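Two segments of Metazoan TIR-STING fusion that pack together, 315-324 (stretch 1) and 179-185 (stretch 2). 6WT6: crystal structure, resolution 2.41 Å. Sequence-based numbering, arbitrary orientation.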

# COMPACT_ATOMS: atom_id res chain seq x y z
N ARG A 315 -9.84 2.13 -10.64
CA ARG A 315 -9.21 1.51 -11.79
C ARG A 315 -9.35 -0.01 -11.74
O ARG A 315 -9.61 -0.65 -12.77
CB ARG A 315 -7.73 1.90 -11.87
CG ARG A 315 -7.46 3.39 -11.94
CD ARG A 315 -6.46 3.69 -13.04
NE ARG A 315 -5.88 5.02 -12.91
CZ ARG A 315 -4.67 5.26 -12.44
NH1 ARG A 315 -3.90 4.25 -12.05
NH2 ARG A 315 -4.21 6.50 -12.36
N ILE A 316 -9.17 -0.60 -10.56
CA ILE A 316 -9.26 -2.05 -10.42
C ILE A 316 -10.69 -2.52 -10.65
O ILE A 316 -10.93 -3.49 -11.38
CB ILE A 316 -8.73 -2.48 -9.04
CG1 ILE A 316 -7.27 -2.07 -8.88
CG2 ILE A 316 -8.90 -3.97 -8.84
CD1 ILE A 316 -6.76 -2.21 -7.47
N LEU A 317 -11.66 -1.85 -10.02
CA LEU A 317 -13.05 -2.28 -10.14
C LEU A 317 -13.55 -2.16 -11.57
O LEU A 317 -14.21 -3.08 -12.08
CB LEU A 317 -13.93 -1.47 -9.18
CG LEU A 317 -13.72 -1.68 -7.68
CD1 LEU A 317 -14.53 -0.68 -6.86
CD2 LEU A 317 -14.06 -3.10 -7.26
N ASP A 318 -13.25 -1.05 -12.25
CA ASP A 318 -13.71 -0.88 -13.62
C ASP A 318 -12.96 -1.76 -14.60
O ASP A 318 -13.45 -2.01 -15.71
CB ASP A 318 -13.60 0.58 -14.05
CG ASP A 318 -14.66 1.45 -13.39
OD1 ASP A 318 -15.68 0.90 -12.94
OD2 ASP A 318 -14.47 2.68 -13.33
N THR A 319 -11.77 -2.25 -14.23
CA THR A 319 -11.07 -3.22 -15.05
C THR A 319 -11.73 -4.59 -15.00
O THR A 319 -11.72 -5.33 -15.99
CB THR A 319 -9.60 -3.30 -14.60
OG1 THR A 319 -8.87 -2.20 -15.16
CG2 THR A 319 -8.95 -4.62 -15.02
N ASP A 320 -12.34 -4.93 -13.86
CA ASP A 320 -12.94 -6.24 -13.66
C ASP A 320 -14.40 -6.20 -14.09
O ASP A 320 -15.20 -5.52 -13.44
CB ASP A 320 -12.81 -6.65 -12.20
CG ASP A 320 -13.26 -8.07 -11.93
OD1 ASP A 320 -13.84 -8.69 -12.84
OD2 ASP A 320 -13.02 -8.56 -10.81
N PRO A 321 -14.79 -6.92 -15.15
CA PRO A 321 -16.16 -6.78 -15.66
C PRO A 321 -17.24 -7.30 -14.72
O PRO A 321 -18.37 -6.81 -14.78
CB PRO A 321 -16.13 -7.58 -16.97
CG PRO A 321 -14.67 -7.62 -17.35
CD PRO A 321 -13.94 -7.72 -16.05
N GLU A 322 -16.93 -8.26 -13.86
CA GLU A 322 -17.91 -8.78 -12.91
C GLU A 322 -17.96 -7.98 -11.61
O GLU A 322 -18.78 -8.31 -10.74
CB GLU A 322 -17.62 -10.26 -12.61
CG GLU A 322 -16.28 -10.54 -11.94
CD GLU A 322 -16.16 -11.97 -11.43
OE1 GLU A 322 -17.03 -12.80 -11.76
OE2 GLU A 322 -15.19 -12.27 -10.70
N CYS A 323 -17.12 -6.96 -11.46
CA CYS A 323 -17.16 -6.09 -10.28
C CYS A 323 -17.55 -4.66 -10.58
O CYS A 323 -18.11 -3.99 -9.71
CB CYS A 323 -15.79 -6.08 -9.57
SG CYS A 323 -15.46 -7.53 -8.55
N SER A 324 -17.27 -4.15 -11.78
CA SER A 324 -17.69 -2.80 -12.12
C SER A 324 -19.21 -2.73 -12.21
O SER A 324 -19.88 -3.71 -12.53
CB SER A 324 -17.06 -2.35 -13.44
OG SER A 324 -17.46 -3.19 -14.50
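Stretch 2, residues 179-185: FAWGYYY

How does stretch 2 lie on stretch 1? Residues 179-185 form a continuous piece of helix, part of a longer one that extends in both directions, with regular backbone hydrogen bonds such as Tyr184 N to Ala180 O at 2.8 Å. In stretch 1 the end of another helix, 315-319, gives way to a turn that begins at Asp320. The two helices run in broadly the same direction, their axes inclined at 40° and 10.9 Å apart at closest approach. The backbones come nearest where Ile316 meets Tyr184, with 7.8 Å between the CA of Ile316 and the CA of Tyr184. That spacing leaves side chains to make the contact, and these same two residues cover the most surface.

What does Ile316 sit against? Its CA-to-CB bond points toward stretch 2, and its methyl groups meet two aromatic rings. The CG2 of Ile316 lies almost directly above the Tyr184 ring, 3.5 Å from the ring centroid and 8° off the normal, a CH-pi contact with one face. On its other branch, with chi1 m and chi2 t, the CD1 of Ile316 stands over a face of the indole, 3.6 Å from the centroid of the five-membered ring of Trp181. The same CD1 of Ile316 is 4.0 Å from the CB of Ala180, one helical turn before Tyr184. The small side chain of Ala180 adds to the apolar surface at the isoleucine tip.

How is the Tyr184 side chain held along the rest of its length? With chi1 at t, the ring reaches from its helix to the turn after helix 315-319. At the ring edge, the CD2 of Leu317 is 4.1 Å from the CD1 of Tyr184. Farther out, the SG of Cys323 approaches obliquely, 4.2 Å from the CE1 of Tyr184. At the tip, the OH of Tyr184 donates a very short hydrogen bond of 2.4 Å to the OD2 of Asp320, placing a polar anchor at the end of an otherwise apolar contact.

Where does Asp320 stand in its own stretch? It is the first residue to leave helical phi/psi, and its CA-to-CB bond points toward stretch 2. The turn that follows is tied back to it: the N of Glu322 bonds to the OD1 of Asp320 at 3.3 Å, while the N of Cys323 and the N of Ser324 reach the O of Asp320 at 3.1 and 3.0 Å. OD1 of Asp320 takes the bond from the N of Glu322, while OD2 takes the one from the Tyr184 hydroxyl and is also hydrogen-bonded elsewhere in the structure.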

# COMPACT_ATOMS: atom_id res chain seq x y z
N PHE A 179 -3.70 -0.61 0.07
CA PHE A 179 -5.09 -0.51 0.50
C PHE A 179 -6.04 -1.05 -0.56
O PHE A 179 -6.90 -1.89 -0.26
CB PHE A 179 -5.44 0.95 0.83
CG PHE A 179 -4.92 1.44 2.16
CD1 PHE A 179 -4.27 0.58 3.03
CD2 PHE A 179 -5.09 2.76 2.53
CE1 PHE A 179 -3.79 1.04 4.25
CE2 PHE A 179 -4.61 3.23 3.75
CZ PHE A 179 -3.96 2.36 4.61
N ALA A 180 -5.89 -0.60 -1.80
CA ALA A 180 -6.85 -0.92 -2.85
C ALA A 180 -6.82 -2.41 -3.21
O ALA A 180 -7.87 -3.06 -3.24
CB ALA A 180 -6.59 -0.07 -4.10
N TRP A 181 -5.64 -2.96 -3.48
CA TRP A 181 -5.56 -4.37 -3.83
C TRP A 181 -5.97 -5.26 -2.65
O TRP A 181 -6.63 -6.29 -2.85
CB TRP A 181 -4.15 -4.73 -4.30
CG TRP A 181 -3.84 -4.25 -5.69
CD1 TRP A 181 -3.03 -3.21 -6.03
CD2 TRP A 181 -4.35 -4.78 -6.92
NE1 TRP A 181 -3.00 -3.07 -7.40
CE2 TRP A 181 -3.80 -4.02 -7.97
CE3 TRP A 181 -5.22 -5.84 -7.23
CZ2 TRP A 181 -4.09 -4.27 -9.31
CZ3 TRP A 181 -5.51 -6.09 -8.56
CH2 TRP A 181 -4.94 -5.31 -9.58
N GLY A 182 -5.61 -4.86 -1.43
CA GLY A 182 -6.03 -5.63 -0.26
C GLY A 182 -7.53 -5.58 -0.03
O GLY A 182 -8.14 -6.57 0.39
N TYR A 183 -8.15 -4.43 -0.30
CA TYR A 183 -9.60 -4.31 -0.16
C TYR A 183 -10.32 -5.04 -1.28
O TYR A 183 -11.38 -5.64 -1.06
CB TYR A 183 -9.98 -2.82 -0.13
CG TYR A 183 -11.44 -2.50 0.15
CD1 TYR A 183 -12.13 -3.09 1.20
CD2 TYR A 183 -12.11 -1.55 -0.62
CE1 TYR A 183 -13.46 -2.76 1.46
CE2 TYR A 183 -13.43 -1.22 -0.37
CZ TYR A 183 -14.10 -1.83 0.66
OH TYR A 183 -15.41 -1.48 0.89
N TYR A 184 -9.75 -5.03 -2.48
CA TYR A 184 -10.26 -5.77 -3.62
C TYR A 184 -10.24 -7.28 -3.36
O TYR A 184 -11.30 -7.88 -3.15
CB TYR A 184 -9.45 -5.43 -4.87
CG TYR A 184 -9.86 -6.16 -6.13
CD1 TYR A 184 -11.09 -5.90 -6.74
CD2 TYR A 184 -9.02 -7.08 -6.73
CE1 TYR A 184 -11.46 -6.56 -7.89
CE2 TYR A 184 -9.38 -7.74 -7.89
CZ TYR A 184 -10.60 -7.48 -8.47
OH TYR A 184 -10.97 -8.13 -9.62
N TYR A 185 -9.05 -7.89 -3.34
CA TYR A 185 -8.97 -9.34 -3.24
C TYR A 185 -9.41 -9.87 -1.88
O TYR A 185 -9.81 -11.04 -1.79
CB TYR A 185 -7.54 -9.84 -3.53
CG TYR A 185 -7.25 -10.00 -5.00
CD1 TYR A 185 -7.88 -10.99 -5.75
CD2 TYR A 185 -6.36 -9.15 -5.64
CE1 TYR A 185 -7.62 -11.13 -7.10
CE2 TYR A 185 -6.10 -9.29 -6.99
CZ TYR A 185 -6.73 -10.28 -7.71
OH TYR A 185 -6.47 -10.41 -9.04